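Local coordinates for protein 3'3'-cGAMP-specific phosphodiesterase 3 (PDB 5Z7C) that is a largely helical bacterial protein of the HD-domain phosphodiesterase family, with two regions of HD-domain sequence in one chain, at residues R46-W49 against I50-I54; A295-S298 against E299-V303. The protein carries 2 engineered substitutions. All blocks are in the same frame, centred on the assembly; numbering follows the deposited sequence.

How the contacts relate
Contact 1 lies within helix 43-56; contact 2 spans the loop-to-helix start of 297-311. Their centres are 36 Å apart, their nearest atoms are about 25 Å apart, and they do not touch. They sit on opposite sides of the chain's centre; the centres of the contacts are about 19 and 17 Å from it. Contact 1 is buried among helices. Contact 2 is at the surface, within the HD-domain range 281-447, and its side chains bond to Asp330 and Asp414. Asp330 is the aspartate of the HD family's His-Asp pair; contact 1 lies far from contact 2, which bonds to it. In each, a histidine ring packs on a side chain one turn away along the helix.

Contact 1: R46-W49 against I50-I54; sequences RCCW and IGMHI
Trp49 and His53 lie one turn apart on helix 43-56, and their rings meet edge to face. Trp49 CB starts beside the backbone, 3.1 Å from Ile50 N. Its CG is anti to the backbone N and beside the carbonyl carbon (chi1 171°), which places the indole on the His53 side. CD1 passes Ile50 CG1 at 4.4 Å, an apolar contact. NE1 bonds to Phe246 O. CE2 and CZ2 lie under the CE1 edge of His53: His53 CE1 stands 3.1 Å above the indole plane, offset toward its rim. The six-membered ring of Trp49 and the His53 ring have centroids 4.3 Å apart and planes at 59°. Phe246 also meets both rings, so three aromatic residues group here.

The imidazole is held by a second link. His53 ND1 donates to Trp49 O at 2.7 Å, with the oxygen close to the ring plane. His53 N reaches the same oxygen at 3.3 Å, which is weak. On another side of the helix, Cys48 SG packs against Met52 CG at 4.4 Å, facing helix 62-73. Ile50 packs on helix 194-211, where Asp206 forms a salt bridge with Arg46 NE.

Trp49 O therefore takes one good bond from ND1 and a weak one from N of the same residue. The ND1 bond fixes the turn of the imidazole and is consistent with a proton on ND1, which leaves CE1 set over the indole face.

Contact 2: A295-S298 against E299-V303; sequences AGHS and ERVAV
Gly296 and Arg300 meet at the first turn of helix 297-311, in the HD-domain part of the chain. Gly296 comes just before the helix with a positive phi of 87°, a backbone shape that suits glycine. Its carbonyl oxygen accepts a weak bond from Arg300 N at 3.4 Å. The next bonds are firmer: Val301 N to His297 O and Ala302 N to Ser298 O, each 3.1 Å long.

The Arg300 side chain folds back beside the turn, bent at chi3 (-49°). Its guanidinium lays one face over Gly296 O and His297 CA. NH1 comes within 2.8 Å of Gly296 O, but the angle is poor for a hydrogen bond. NE forms a salt bridge with Asp414 OD1, and NH2 also has a partner outside the turn. His297 ND1 is hydrogen-bonded to the other oxygen, Asp414 OD2. One carboxylate on helix 397-416 thus holds both side chains, and its charge would probably offset that of the arginine. The imidazole and guanidinium planes are 60° apart, with Arg300 NH2 at the ring edge.

Ser298 OG is hydrogen-bonded to Asp330 OD2. Asp330 is the aspartate of the His-Asp pair that names the HD family, so the helix start is tied to that motif. Glu299 folds at chi2 and brings OE1 to 3.3 Å from Gly296 CA. Val301, which packs on Ala410, places CG2 over one face of the His297 ring, 3.6 Å from His297 CE1.

Contact 1: R46-W49 against I50-I54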
loop_
_atom_site.group_PDB
_atom_site.type_symbol
_atom_site.label_atom_id
_atom_site.label_comp_id
_atom_site.label_asym_id
_atom_site.label_seq_id
_atom_site.Cartn_x
_atom_site.Cartn_y
_atom_site.Cartn_z
ATOM N N ARG A 46 -12.773 -6.323 -0.277
ATOM C CA ARG A 46 -14.163 -6.478 0.094
ATOM C C ARG A 46 -15.012 -5.270 -0.195
ATOM O O ARG A 46 -16.152 -5.410 -0.551
ATOM C CB ARG A 46 -14.278 -6.901 1.534
ATOM C CG ARG A 46 -13.860 -8.323 1.740
ATOM C CD ARG A 46 -14.084 -8.801 3.147
ATOM N NE ARG A 46 -13.513 -7.891 4.112
ATOM C CZ ARG A 46 -12.320 -8.040 4.656
ATOM N NH1 ARG A 46 -11.567 -9.068 4.341
ATOM N NH2 ARG A 46 -11.885 -7.154 5.514
ATOM N N CYS A 47 -14.474 -4.084 -0.021
ATOM C CA CYS A 47 -15.226 -2.900 -0.341
ATOM C C CYS A 47 -15.504 -2.873 -1.791
ATOM O O CYS A 47 -16.547 -2.450 -2.212
ATOM C CB CYS A 47 -14.451 -1.653 -0.011
ATOM S SG CYS A 47 -14.101 -1.467 1.765
ATOM N N CYS A 48 -14.533 -3.283 -2.567
ATOM C CA CYS A 48 -14.685 -3.230 -3.993
ATOM C C CYS A 48 -15.821 -4.095 -4.372
ATOM O O CYS A 48 -16.641 -3.743 -5.178
ATOM C CB CYS A 48 -13.456 -3.800 -4.651
ATOM S SG CYS A 48 -13.182 -3.040 -6.284
ATOM N N TRP A 49 -15.840 -5.257 -3.793
ATOM C CA TRP A 49 -16.867 -6.165 -4.090
ATOM C C TRP A 49 -18.208 -5.626 -3.675
ATOM O O TRP A 49 -19.146 -5.720 -4.421
ATOM C CB TRP A 49 -16.553 -7.455 -3.378
ATOM C CG TRP A 49 -17.613 -8.406 -3.434
ATOM C CD1 TRP A 49 -18.606 -8.521 -2.567
ATOM C CD2 TRP A 49 -17.822 -9.390 -4.424
ATOM N NE1 TRP A 49 -19.433 -9.519 -2.926
ATOM C CE2 TRP A 49 -18.969 -10.073 -4.079
ATOM C CE3 TRP A 49 -17.145 -9.765 -5.571
ATOM C CZ2 TRP A 49 -19.463 -11.103 -4.830
ATOM C CZ3 TRP A 49 -17.636 -10.777 -6.307
ATOM C CH2 TRP A 49 -18.780 -11.438 -5.942
ATOM N N ILE A 50 -18.317 -5.083 -2.476
ATOM C CA ILE A 50 -19.557 -4.484 -2.056
ATOM C C ILE A 50 -19.909 -3.287 -2.890
ATOM O O ILE A 50 -21.006 -3.160 -3.344
ATOM C CB ILE A 50 -19.452 -4.035 -0.607
ATOM C CG1 ILE A 50 -19.219 -5.229 0.292
ATOM C CG2 ILE A 50 -20.697 -3.336 -0.148
ATOM C CD1 ILE A 50 -18.786 -4.855 1.633
ATOM N N GLY A 51 -18.970 -2.396 -3.085
ATOM C CA GLY A 51 -19.232 -1.195 -3.834
ATOM C C GLY A 51 -19.596 -1.388 -5.270
ATOM O O GLY A 51 -20.382 -0.662 -5.799
ATOM N N MET A 52 -18.960 -2.331 -5.928
ATOM C CA MET A 52 -19.287 -2.605 -7.309
ATOM C C MET A 52 -20.697 -3.122 -7.398
ATOM O O MET A 52 -21.436 -2.780 -8.278
ATOM C CB MET A 52 -18.281 -3.549 -7.941
ATOM C CG MET A 52 -17.005 -2.881 -8.372
ATOM S SD MET A 52 -17.179 -1.532 -9.426
ATOM C CE MET A 52 -17.423 -2.384 -10.876
ATOM N N HIS A 53 -21.064 -3.963 -6.467
ATOM C CA HIS A 53 -22.402 -4.493 -6.438
ATOM C C HIS A 53 -23.487 -3.472 -6.199
ATOM O O HIS A 53 -24.559 -3.608 -6.722
ATOM C CB HIS A 53 -22.502 -5.613 -5.446
ATOM C CG HIS A 53 -22.038 -6.916 -5.985
ATOM N ND1 HIS A 53 -20.799 -7.433 -5.707
ATOM C CD2 HIS A 53 -22.638 -7.803 -6.801
ATOM C CE1 HIS A 53 -20.662 -8.592 -6.311
ATOM N NE2 HIS A 53 -21.761 -8.836 -6.987
ATOM N N ILE A 54 -23.239 -2.487 -5.364
ATOM C CA ILE A 54 -24.181 -1.431 -5.194
ATOM C C ILE A 54 -24.278 -0.702 -6.487
ATOM O O ILE A 54 -25.334 -0.364 -6.929
ATOM C CB ILE A 54 -23.710 -0.477 -4.122
ATOM C CG1 ILE A 54 -23.754 -1.147 -2.778
ATOM C CG2 ILE A 54 -24.580 0.706 -4.025
ATOM C CD1 ILE A 54 -22.946 -0.443 -1.794
#

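Contact 2: A295-S298 against E299-V303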
loop_
_atom_site.group_PDB
_atom_site.type_symbol
_atom_site.label_atom_id
_atom_site.label_comp_id
_atom_site.label_asym_id
_atom_site.label_seq_id
_atom_site.Cartn_x
_atom_site.Cartn_y
_atom_site.Cartn_z
ATOM N N ALA A 295 12.955 6.226 5.554
ATOM C CA ALA A 295 12.965 6.749 4.216
ATOM C C ALA A 295 14.349 6.695 3.629
ATOM O O ALA A 295 15.335 6.907 4.306
ATOM C CB ALA A 295 12.444 8.139 4.203
ATOM N N GLY A 296 14.397 6.386 2.340
ATOM C CA GLY A 296 15.651 6.178 1.652
ATOM C C GLY A 296 16.125 4.746 1.778
ATOM O O GLY A 296 17.297 4.458 1.536
ATOM N N HIS A 297 15.270 3.891 2.285
ATOM C CA HIS A 297 15.650 2.537 2.528
ATOM C C HIS A 297 15.352 1.829 1.262
ATOM O O HIS A 297 16.053 0.953 0.833
ATOM C CB HIS A 297 14.824 1.956 3.659
ATOM C CG HIS A 297 14.730 0.466 3.628
ATOM N ND1 HIS A 297 15.813 -0.353 3.821
ATOM C CD2 HIS A 297 13.679 -0.351 3.425
ATOM C CE1 HIS A 297 15.434 -1.610 3.731
ATOM N NE2 HIS A 297 14.145 -1.635 3.484
ATOM N N SER A 298 14.273 2.231 0.647
ATOM C CA SER A 298 13.911 1.641 -0.598
ATOM C C SER A 298 14.866 1.982 -1.686
ATOM O O SER A 298 15.169 1.165 -2.502
ATOM C CB SER A 298 12.495 2.041 -0.961
ATOM O OG SER A 298 11.600 1.119 -0.402
ATOM N N GLU A 299 15.290 3.217 -1.728
ATOM C CA GLU A 299 16.232 3.624 -2.721
ATOM C C GLU A 299 17.544 2.920 -2.551
ATOM O O GLU A 299 18.195 2.608 -3.508
ATOM C CB GLU A 299 16.439 5.111 -2.644
ATOM C CG GLU A 299 15.293 5.893 -3.124
ATOM C CD GLU A 299 14.271 6.117 -2.082
ATOM O OE1 GLU A 299 14.200 5.331 -1.146
ATOM O OE2 GLU A 299 13.511 7.061 -2.201
ATOM N N ARG A 300 17.968 2.738 -1.327
ATOM C CA ARG A 300 19.219 2.101 -1.098
ATOM C C ARG A 300 19.216 0.679 -1.531
ATOM O O ARG A 300 20.143 0.222 -2.129
ATOM C CB ARG A 300 19.573 2.191 0.357
ATOM C CG ARG A 300 20.044 3.531 0.750
ATOM C CD ARG A 300 20.755 3.473 2.034
ATOM N NE ARG A 300 20.022 2.742 3.037
ATOM C CZ ARG A 300 19.165 3.293 3.860
ATOM N NH1 ARG A 300 18.924 4.562 3.786
ATOM N NH2 ARG A 300 18.543 2.570 4.743
ATOM N N VAL A 301 18.164 -0.032 -1.204
ATOM C CA VAL A 301 18.049 -1.421 -1.562
ATOM C C VAL A 301 18.025 -1.591 -3.051
ATOM O O VAL A 301 18.546 -2.537 -3.585
ATOM C CB VAL A 301 16.821 -2.013 -0.943
ATOM C CG1 VAL A 301 16.671 -3.416 -1.321
ATOM C CG2 VAL A 301 16.918 -1.903 0.509
ATOM N N ALA A 302 17.395 -0.664 -3.718
ATOM C CA ALA A 302 17.337 -0.703 -5.134
ATOM C C ALA A 302 18.708 -0.557 -5.669
ATOM O O ALA A 302 19.055 -1.197 -6.609
ATOM C CB ALA A 302 16.482 0.372 -5.625
ATOM N N VAL A 303 19.482 0.330 -5.083
ATOM C CA VAL A 303 20.839 0.546 -5.523
ATOM C C VAL A 303 21.713 -0.662 -5.322
ATOM O O VAL A 303 22.479 -1.007 -6.181
ATOM C CB VAL A 303 21.436 1.751 -4.813
ATOM C CG1 VAL A 303 22.868 1.935 -5.136
ATOM C CG2 VAL A 303 20.703 2.959 -5.207
#